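PDB 3SQZ: putative hydroxymethylglutaryl-CoA synthase from Streptococcus mutans, which probably makes 3-hydroxy-3-methylglutaryl-CoA from acetyl-CoA and acetoacetyl-CoA, and is captured here with coenzyme A bound. Local coordinates for residues I105-E113 with S147-H158; T165-A175 with Q187-K197. All blocks are in the same frame, centred on the assembly; numbering follows the deposited sequence.

How the contacts relate
Contacts 1 and 2 meet in the mixed sheet of the thiolase fold, with centres about 9 Å apart. Strand 105-111, against which helix 147-161 packs in contact 1, runs parallel to strand 166-175, the first strand of contact 2. Ala111 N lies 2.7 Å from Leu170 O and Thr112 OG1 2.7 Å from Ser172 O, both probable hydrogen bonds, so the strand ends are tied together just ahead of Glu113, the predicted proton donor/acceptor. Contact 2 reaches the coenzyme A side more closely: the side chain of Ala175 is about 7 Å from the ligand, against about 13 Å for that of Ser147 in contact 1.

Contact 1: residues I105-E113 with S147-H158; sequences IDMVILATE and SATAALNYAKLH
Ala111 packs on the N-terminal part of helix 147-161, its CB 3.7 Å from Ala148 CB. One turn on, Ile109 CG2 rests 3.6 Å from Ala151 CB. Small residues let helix and strand approach closely here: the Ala111 and Ala148 CA atoms are 5.1 Å apart. The segments run nearly antiparallel but diverge, and Met107 and Ala155 CA are already 7.8 Å apart. Larger side chains span the wider end. Met107 leaves the strand with CG anti to the backbone N (chi1 178°) and then bends at chi3 (65°), which brings CE over the centre of the Tyr154 ring, 3.8 Å from its centroid, in a CH-pi contact; SD, over the same face but displaced toward CE2, adds a Met-aromatic contact. CE also touches His158 CB, and this imidazole is buried. His158 NE2 donates to Asp106 OD1 (2.8 Å, 147° at the hydrogen), on the syn side of a carboxylate turned well out of the ring plane; Asp106 and Tyr154 form the partly exposed edge. At the other end a water 2.7 Å from Ser147 OG bridges, weakly, to Thr112 O. Cys145, the predicted nucleophile, found here oxidised to 3-sulfinoalanine, lies just before this helix, as in other thiolase-fold enzymes. The chemistry thus pairs an apolar, alanine-lined seam near the catalytic end with a distal His-carboxylate bond, where the aspartate would probably favour a protonated imidazole.

Contact 2: residues T165-A175 with Q187-K197; sequences TRVLVLASDIA and QGAGSIAMLVK
Val167 and Val196 begin a ladder of ten backbone hydrogen bonds, continued by the hydrogen-bonded pairs Val169-Met194, Ala171-Ile192, Asp173-Gly190 and Ala175-Gly188. Val169 N to Met194 O is 2.9 Å and nearly straight (177° at the hydrogen), but Ala175 N to Gly188 O (2.8 Å) bends to 143°. CA-H...O contacts run from non-hydrogen-bonded pairs to carbonyls of adjacent hydrogen-bonded ones, the shortest from Ser191 CA to Ala171 O (3.2 Å). The Asp173 carboxylate accepts from Glu113 N through OD2 and is hydrogen-bonded to Ser114 (OD2) and Thr313 (OD1). On the Val167 face of the sheet, Val169 CG1 meets Met194 CE at 4.0 Å, and helix 147-161 covers Val167 and Val196. On the other, Leu170 CD1 sits 3.7 Å from Ala193 CB, and Ser172 CB 3.4 Å from Ser191 OG; Ser172 OG is bonded to Val85 O, the Ser191 hydroxyl to Ser92. At the margin, Arg166 extends from CG to NE beside Lys197, which bends at chi3 (-72°) and lays CE over one guanidinium face, 3.5 Å from Arg166 NE. Salt bridges from Arg166 to Glu100 and Asp101 probably offset the like charge. Largely apolar faces thus flank the ladder, and Asp173 carries its polar link toward the active site.

Contact 1: residues I105-E113 with S147-H158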
loop_
_atom_site.group_PDB
_atom_site.type_symbol
_atom_site.label_atom_id
_atom_site.label_comp_id
_atom_site.label_asym_id
_atom_site.label_seq_id
_atom_site.Cartn_x
_atom_site.Cartn_y
_atom_site.Cartn_z
ATOM N N ILE A 105 -5.967 5.688 20.489
ATOM C CA ILE A 105 -6.533 5.021 19.326
ATOM C C ILE A 105 -7.756 4.218 19.751
ATOM O O ILE A 105 -7.660 3.378 20.654
ATOM C CB ILE A 105 -5.497 4.083 18.658
ATOM C CG1 ILE A 105 -4.408 4.890 17.942
ATOM C CG2 ILE A 105 -6.184 3.125 17.686
ATOM C CD1 ILE A 105 -3.152 4.089 17.652
ATOM N N ASP A 106 -8.899 4.459 19.109
ATOM C CA ASP A 106 -10.089 3.671 19.429
ATOM C C ASP A 106 -10.709 3.009 18.202
ATOM O O ASP A 106 -11.829 2.497 18.268
ATOM C CB ASP A 106 -11.124 4.463 20.245
ATOM C CG ASP A 106 -11.787 5.556 19.453
ATOM O OD1 ASP A 106 -11.317 5.870 18.344
ATOM O OD2 ASP A 106 -12.796 6.101 19.950
ATOM N N MET A 107 -9.954 2.964 17.108
ATOM C CA MET A 107 -10.375 2.219 15.934
ATOM C C MET A 107 -9.128 1.777 15.181
ATOM O O MET A 107 -8.213 2.583 14.949
ATOM C CB MET A 107 -11.313 3.043 15.042
ATOM C CG MET A 107 -11.737 2.309 13.791
ATOM S SD MET A 107 -13.288 2.857 13.026
ATOM C CE MET A 107 -12.853 4.519 12.531
ATOM N N VAL A 108 -9.086 0.498 14.821
ATOM C CA VAL A 108 -7.987 -0.086 14.061
ATOM C C VAL A 108 -8.611 -0.753 12.844
ATOM O O VAL A 108 -9.461 -1.644 12.988
ATOM C CB VAL A 108 -7.242 -1.144 14.898
ATOM C CG1 VAL A 108 -6.108 -1.766 14.081
ATOM C CG2 VAL A 108 -6.703 -0.543 16.202
ATOM N N ILE A 109 -8.229 -0.306 11.652
ATOM C CA ILE A 109 -8.793 -0.835 10.418
ATOM C C ILE A 109 -7.673 -1.437 9.583
ATOM O O ILE A 109 -6.686 -0.753 9.270
ATOM C CB ILE A 109 -9.492 0.246 9.566
ATOM C CG1 ILE A 109 -10.487 1.052 10.412
ATOM C CG2 ILE A 109 -10.170 -0.395 8.365
ATOM C CD1 ILE A 109 -11.140 2.206 9.656
ATOM N N LEU A 110 -7.824 -2.703 9.205
ATOM C CA LEU A 110 -6.897 -3.360 8.294
ATOM C C LEU A 110 -7.527 -3.459 6.916
ATOM O O LEU A 110 -8.535 -4.152 6.747
ATOM C CB LEU A 110 -6.557 -4.758 8.805
ATOM C CG LEU A 110 -5.734 -5.620 7.836
ATOM C CD1 LEU A 110 -4.377 -5.004 7.510
ATOM C CD2 LEU A 110 -5.578 -7.031 8.391
ATOM N N ALA A 111 -6.949 -2.751 5.953
ATOM C CA ALA A 111 -7.304 -2.886 4.545
ATOM C C ALA A 111 -6.373 -3.921 3.926
ATOM O O ALA A 111 -5.150 -3.805 4.049
ATOM C CB ALA A 111 -7.153 -1.545 3.845
ATOM N N THR A 112 -6.942 -4.951 3.305
ATOM C CA THR A 112 -6.126 -6.005 2.731
ATOM C C THR A 112 -6.934 -6.815 1.734
ATOM O O THR A 112 -8.167 -6.857 1.809
ATOM C CB THR A 112 -5.555 -6.953 3.831
ATOM O OG1 THR A 112 -4.604 -7.850 3.253
ATOM C CG2 THR A 112 -6.667 -7.774 4.497
ATOM N N GLU A 113 -6.230 -7.469 0.814
ATOM C CA GLU A 113 -6.806 -8.551 0.024
ATOM C C GLU A 113 -5.984 -9.825 0.202
ATOM O O GLU A 113 -6.087 -10.755 -0.600
ATOM C CB GLU A 113 -6.956 -8.165 -1.455
ATOM C CG GLU A 113 -5.670 -7.714 -2.122
ATOM C CD GLU A 113 -5.818 -7.521 -3.618
ATOM O OE1 GLU A 113 -5.967 -8.540 -4.325
ATOM O OE2 GLU A 113 -5.776 -6.352 -4.087
ATOM N N SER A 147 -9.279 -0.529 -0.844
ATOM C CA SER A 147 -9.960 -0.386 0.438
ATOM C C SER A 147 -9.312 0.527 1.472
ATOM O O SER A 147 -10.017 1.007 2.355
ATOM C CB SER A 147 -10.226 -1.759 1.054
ATOM O OG SER A 147 -8.992 -2.408 1.281
ATOM N N ALA A 148 -8.005 0.770 1.406
ATOM C CA ALA A 148 -7.425 1.684 2.386
ATOM C C ALA A 148 -7.954 3.103 2.238
ATOM O O ALA A 148 -7.943 3.875 3.199
ATOM C CB ALA A 148 -5.910 1.663 2.357
ATOM N N THR A 149 -8.416 3.445 1.039
ATOM C CA THR A 149 -9.035 4.744 0.811
ATOM C C THR A 149 -10.331 4.903 1.603
ATOM O O THR A 149 -10.583 5.952 2.203
ATOM C CB THR A 149 -9.267 4.952 -0.686
ATOM O OG1 THR A 149 -7.988 4.976 -1.321
ATOM C CG2 THR A 149 -10.005 6.250 -0.970
ATOM N N ALA A 150 -11.153 3.857 1.613
ATOM C CA ALA A 150 -12.372 3.859 2.422
ATOM C C ALA A 150 -12.024 3.869 3.910
ATOM O O ALA A 150 -12.679 4.556 4.700
ATOM C CB ALA A 150 -13.253 2.663 2.081
ATOM N N ALA A 151 -10.987 3.132 4.295
ATOM C CA ALA A 151 -10.555 3.112 5.685
ATOM C C ALA A 151 -10.156 4.506 6.147
ATOM O O ALA A 151 -10.525 4.941 7.238
ATOM C CB ALA A 151 -9.392 2.141 5.860
ATOM N N LEU A 152 -9.383 5.198 5.321
ATOM C CA LEU A 152 -8.942 6.537 5.648
ATOM C C LEU A 152 -10.122 7.490 5.771
ATOM O O LEU A 152 -10.148 8.354 6.640
ATOM C CB LEU A 152 -7.979 7.026 4.573
ATOM C CG LEU A 152 -7.113 8.231 4.891
ATOM C CD1 LEU A 152 -6.234 7.918 6.092
ATOM C CD2 LEU A 152 -6.254 8.566 3.689
ATOM N N ASN A 153 -11.095 7.344 4.878
ATOM C CA ASN A 153 -12.256 8.211 4.917
ATOM C C ASN A 153 -13.082 8.019 6.189
ATOM O O ASN A 153 -13.488 8.985 6.828
ATOM C CB ASN A 153 -13.110 8.001 3.675
ATOM C CG ASN A 153 -14.247 8.979 3.595
ATOM O OD1 ASN A 153 -15.396 8.640 3.862
ATOM N ND2 ASN A 153 -13.931 10.217 3.238
ATOM N N TYR A 154 -13.352 6.767 6.543
ATOM C CA TYR A 154 -14.052 6.487 7.788
ATOM C C TYR A 154 -13.239 7.033 8.972
ATOM O O TYR A 154 -13.790 7.670 9.869
ATOM C CB TYR A 154 -14.307 4.985 7.909
ATOM C CG TYR A 154 -15.085 4.515 9.129
ATOM C CD1 TYR A 154 -15.827 5.388 9.929
ATOM C CD2 TYR A 154 -15.085 3.166 9.466
ATOM C CE1 TYR A 154 -16.539 4.913 11.040
ATOM C CE2 TYR A 154 -15.792 2.688 10.561
ATOM C CZ TYR A 154 -16.506 3.559 11.342
ATOM O OH TYR A 154 -17.198 3.059 12.431
ATOM N N ALA A 155 -11.929 6.804 8.962
ATOM C CA ALA A 155 -11.071 7.312 10.026
ATOM C C ALA A 155 -11.238 8.821 10.201
ATOM O O ALA A 155 -11.369 9.322 11.324
ATOM C CB ALA A 155 -9.618 6.980 9.728
ATOM N N LYS A 156 -11.213 9.538 9.080
ATOM C CA LYS A 156 -11.308 10.987 9.098
ATOM C C LYS A 156 -12.635 11.441 9.708
ATOM O O LYS A 156 -12.668 12.342 10.545
ATOM C CB LYS A 156 -11.146 11.513 7.667
ATOM C CG LYS A 156 -10.954 13.006 7.537
ATOM C CD LYS A 156 -12.252 13.765 7.626
ATOM C CE LYS A 156 -12.013 15.238 7.345
ATOM N NZ LYS A 156 -13.272 16.020 7.350
ATOM N N LEU A 157 -13.732 10.818 9.287
ATOM C CA LEU A 157 -15.040 11.196 9.809
ATOM C C LEU A 157 -15.200 10.860 11.285
ATOM O O LEU A 157 -15.823 11.607 12.040
ATOM C CB LEU A 157 -16.154 10.532 9.008
ATOM C CG LEU A 157 -16.196 10.939 7.540
ATOM C CD1 LEU A 157 -17.325 10.215 6.825
ATOM C CD2 LEU A 157 -16.318 12.453 7.389
ATOM N N HIS A 158 -14.662 9.717 11.690
ATOM C CA HIS A 158 -14.713 9.301 13.082
ATOM C C HIS A 158 -14.001 10.314 13.981
ATOM O O HIS A 158 -14.522 10.710 15.027
ATOM C CB HIS A 158 -14.107 7.906 13.225
ATOM C CG HIS A 158 -13.913 7.472 14.645
ATOM N ND1 HIS A 158 -14.906 6.871 15.389
ATOM C CD2 HIS A 158 -12.828 7.548 15.452
ATOM C CE1 HIS A 158 -14.441 6.601 16.597
ATOM N NE2 HIS A 158 -13.183 6.996 16.658
HETATM O O HOH W 1 -8.955 -4.824 -0.007
#

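Contact 2: residues T165-A175 with Q187-K197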
loop_
_atom_site.group_PDB
_atom_site.type_symbol
_atom_site.label_atom_id
_atom_site.label_comp_id
_atom_site.label_asym_id
_atom_site.label_seq_id
_atom_site.Cartn_x
_atom_site.Cartn_y
_atom_site.Cartn_z
ATOM N N THR A 165 -9.969 11.490 19.716
ATOM C CA THR A 165 -9.576 10.123 19.405
ATOM C C THR A 165 -8.593 10.069 18.245
ATOM O O THR A 165 -8.385 11.058 17.531
ATOM C CB THR A 165 -10.800 9.228 19.068
ATOM O OG1 THR A 165 -11.348 9.609 17.799
ATOM C CG2 THR A 165 -11.875 9.335 20.142
ATOM N N ARG A 166 -7.999 8.897 18.068
ATOM C CA ARG A 166 -7.073 8.652 16.966
ATOM C C ARG A 166 -7.452 7.336 16.314
ATOM O O ARG A 166 -8.057 6.461 16.955
ATOM C CB ARG A 166 -5.621 8.619 17.464
ATOM C CG ARG A 166 -5.251 9.880 18.211
ATOM C CD ARG A 166 -3.825 9.912 18.741
ATOM N NE ARG A 166 -3.690 11.114 19.554
ATOM C CZ ARG A 166 -2.603 11.482 20.215
ATOM N NH1 ARG A 166 -2.625 12.601 20.922
ATOM N NH2 ARG A 166 -1.505 10.746 20.181
ATOM N N VAL A 167 -7.110 7.189 15.039
ATOM C CA VAL A 167 -7.443 5.968 14.316
ATOM C C VAL A 167 -6.197 5.452 13.620
ATOM O O VAL A 167 -5.422 6.229 13.060
ATOM C CB VAL A 167 -8.564 6.211 13.272
ATOM C CG1 VAL A 167 -8.847 4.946 12.474
ATOM C CG2 VAL A 167 -9.821 6.716 13.959
ATOM N N LEU A 168 -6.009 4.139 13.661
ATOM C CA LEU A 168 -4.900 3.499 12.979
ATOM C C LEU A 168 -5.429 2.767 11.755
ATOM O O LEU A 168 -6.273 1.866 11.879
ATOM C CB LEU A 168 -4.228 2.514 13.922
ATOM C CG LEU A 168 -3.062 1.717 13.339
ATOM C CD1 LEU A 168 -1.926 2.641 12.908
ATOM C CD2 LEU A 168 -2.595 0.680 14.340
ATOM N N VAL A 169 -4.949 3.167 10.579
ATOM C CA VAL A 169 -5.279 2.515 9.326
ATOM C C VAL A 169 -4.059 1.755 8.834
ATOM O O VAL A 169 -2.971 2.318 8.747
ATOM C CB VAL A 169 -5.715 3.548 8.260
ATOM C CG1 VAL A 169 -5.924 2.893 6.894
ATOM C CG2 VAL A 169 -6.979 4.263 8.719
ATOM N N LEU A 170 -4.237 0.475 8.536
ATOM C CA LEU A 170 -3.178 -0.373 8.002
ATOM C C LEU A 170 -3.580 -0.808 6.609
ATOM O O LEU A 170 -4.718 -1.222 6.395
ATOM C CB LEU A 170 -2.996 -1.627 8.857
ATOM C CG LEU A 170 -2.611 -1.525 10.333
ATOM C CD1 LEU A 170 -1.526 -0.498 10.597
ATOM C CD2 LEU A 170 -3.815 -1.304 11.221
ATOM N N ALA A 171 -2.641 -0.723 5.673
ATOM C CA ALA A 171 -2.845 -1.190 4.307
ATOM C C ALA A 171 -1.724 -2.172 4.030
ATOM O O ALA A 171 -0.589 -1.758 3.754
ATOM C CB ALA A 171 -2.782 -0.031 3.344
ATOM N N SER A 172 -2.032 -3.464 4.133
ATOM C CA SER A 172 -1.013 -4.504 4.196
ATOM C C SER A 172 -1.368 -5.627 3.238
ATOM O O SER A 172 -2.503 -6.089 3.215
ATOM C CB SER A 172 -0.935 -5.053 5.614
ATOM O OG SER A 172 0.082 -6.028 5.704
ATOM N N ASP A 173 -0.393 -6.075 2.451
ATOM C CA ASP A 173 -0.675 -7.058 1.410
ATOM C C ASP A 173 0.598 -7.736 0.931
ATOM O O ASP A 173 1.705 -7.176 1.016
ATOM C CB ASP A 173 -1.367 -6.399 0.208
ATOM C CG ASP A 173 -2.887 -6.386 0.325
ATOM O OD1 ASP A 173 -3.480 -5.289 0.241
ATOM O OD2 ASP A 173 -3.485 -7.476 0.453
ATOM N N ILE A 174 0.408 -8.937 0.393
ATOM C CA ILE A 174 1.456 -9.668 -0.295
ATOM C C ILE A 174 0.903 -10.023 -1.667
ATOM O O ILE A 174 -0.057 -10.793 -1.783
ATOM C CB ILE A 174 1.864 -10.924 0.481
ATOM C CG1 ILE A 174 2.501 -10.510 1.809
ATOM C CG2 ILE A 174 2.831 -11.769 -0.337
ATOM C CD1 ILE A 174 2.692 -11.643 2.779
ATOM N N ALA A 175 1.496 -9.424 -2.699
ATOM C CA ALA A 175 1.056 -9.637 -4.066
ATOM C C ALA A 175 1.782 -10.851 -4.625
ATOM O O ALA A 175 2.996 -10.833 -4.823
ATOM C CB ALA A 175 1.305 -8.404 -4.905
ATOM N N GLN A 187 4.781 -8.825 -8.496
ATOM C CA GLN A 187 4.639 -9.286 -7.120
ATOM C C GLN A 187 5.238 -8.262 -6.152
ATOM O O GLN A 187 5.783 -7.240 -6.583
ATOM C CB GLN A 187 5.260 -10.681 -6.989
ATOM C CG GLN A 187 4.406 -11.708 -7.725
ATOM C CD GLN A 187 4.946 -13.124 -7.751
ATOM O OE1 GLN A 187 4.165 -14.076 -7.723
ATOM N NE2 GLN A 187 6.264 -13.280 -7.852
ATOM N N GLY A 188 5.111 -8.505 -4.848
ATOM C CA GLY A 188 5.652 -7.601 -3.851
ATOM C C GLY A 188 5.040 -7.855 -2.489
ATOM O O GLY A 188 4.198 -8.746 -2.327
ATOM N N ALA A 189 5.469 -7.083 -1.498
ATOM C CA ALA A 189 4.979 -7.265 -0.136
ATOM C C ALA A 189 5.253 -6.011 0.670
ATOM O O ALA A 189 6.331 -5.426 0.555
ATOM C CB ALA A 189 5.656 -8.453 0.520
ATOM N N GLY A 190 4.297 -5.595 1.499
ATOM C CA GLY A 190 4.543 -4.477 2.382
ATOM C C GLY A 190 3.283 -3.980 3.041
ATOM O O GLY A 190 2.169 -4.377 2.680
ATOM N N SER A 191 3.469 -3.102 4.016
ATOM C CA SER A 191 2.354 -2.491 4.726
ATOM C C SER A 191 2.648 -1.036 5.021
ATOM O O SER A 191 3.739 -0.691 5.485
ATOM C CB SER A 191 2.086 -3.203 6.052
ATOM O OG SER A 191 1.060 -2.541 6.787
ATOM N N ILE A 192 1.643 -0.201 4.781
ATOM C CA ILE A 192 1.619 1.188 5.202
ATOM C C ILE A 192 0.727 1.313 6.435
ATOM O O ILE A 192 -0.365 0.739 6.472
ATOM C CB ILE A 192 1.049 2.083 4.078
ATOM C CG1 ILE A 192 2.076 2.225 2.946
ATOM C CG2 ILE A 192 0.597 3.434 4.622
ATOM C CD1 ILE A 192 3.186 3.214 3.215
ATOM N N ALA A 193 1.202 2.032 7.444
ATOM C CA ALA A 193 0.383 2.405 8.599
ATOM C C ALA A 193 0.179 3.911 8.570
ATOM O O ALA A 193 1.128 4.660 8.348
ATOM C CB ALA A 193 1.069 1.998 9.894
ATOM N N MET A 194 -1.052 4.357 8.797
ATOM C CA MET A 194 -1.363 5.780 8.872
ATOM C C MET A 194 -2.095 6.062 10.171
ATOM O O MET A 194 -3.085 5.398 10.484
ATOM C CB MET A 194 -2.197 6.222 7.666
ATOM C CG MET A 194 -1.400 6.175 6.378
ATOM S SD MET A 194 -2.329 6.490 4.868
ATOM C CE MET A 194 -3.267 4.970 4.742
ATOM N N LEU A 195 -1.588 7.015 10.939
ATOM C CA LEU A 195 -2.261 7.472 12.139
ATOM C C LEU A 195 -3.054 8.713 11.793
ATOM O O LEU A 195 -2.484 9.706 11.314
ATOM C CB LEU A 195 -1.238 7.779 13.222
ATOM C CG LEU A 195 -1.855 8.184 14.562
ATOM C CD1 LEU A 195 -2.562 6.996 15.225
ATOM C CD2 LEU A 195 -0.801 8.769 15.472
ATOM N N VAL A 196 -4.362 8.656 12.030
ATOM C CA VAL A 196 -5.256 9.754 11.708
ATOM C C VAL A 196 -5.712 10.432 12.994
ATOM O O VAL A 196 -6.117 9.751 13.937
ATOM C CB VAL A 196 -6.472 9.239 10.905
ATOM C CG1 VAL A 196 -7.481 10.364 10.651
ATOM C CG2 VAL A 196 -6.002 8.601 9.602
ATOM N N LYS A 197 -5.602 11.759 13.043
ATOM C CA LYS A 197 -6.034 12.519 14.209
ATOM C C LYS A 197 -6.263 13.975 13.836
ATOM O O LYS A 197 -5.995 14.399 12.713
ATOM C CB LYS A 197 -5.018 12.414 15.348
ATOM C CG LYS A 197 -3.675 13.038 15.021
ATOM C CD LYS A 197 -2.673 12.855 16.153
ATOM C CE LYS A 197 -3.006 13.720 17.355
ATOM N NZ LYS A 197 -2.894 15.173 17.042
#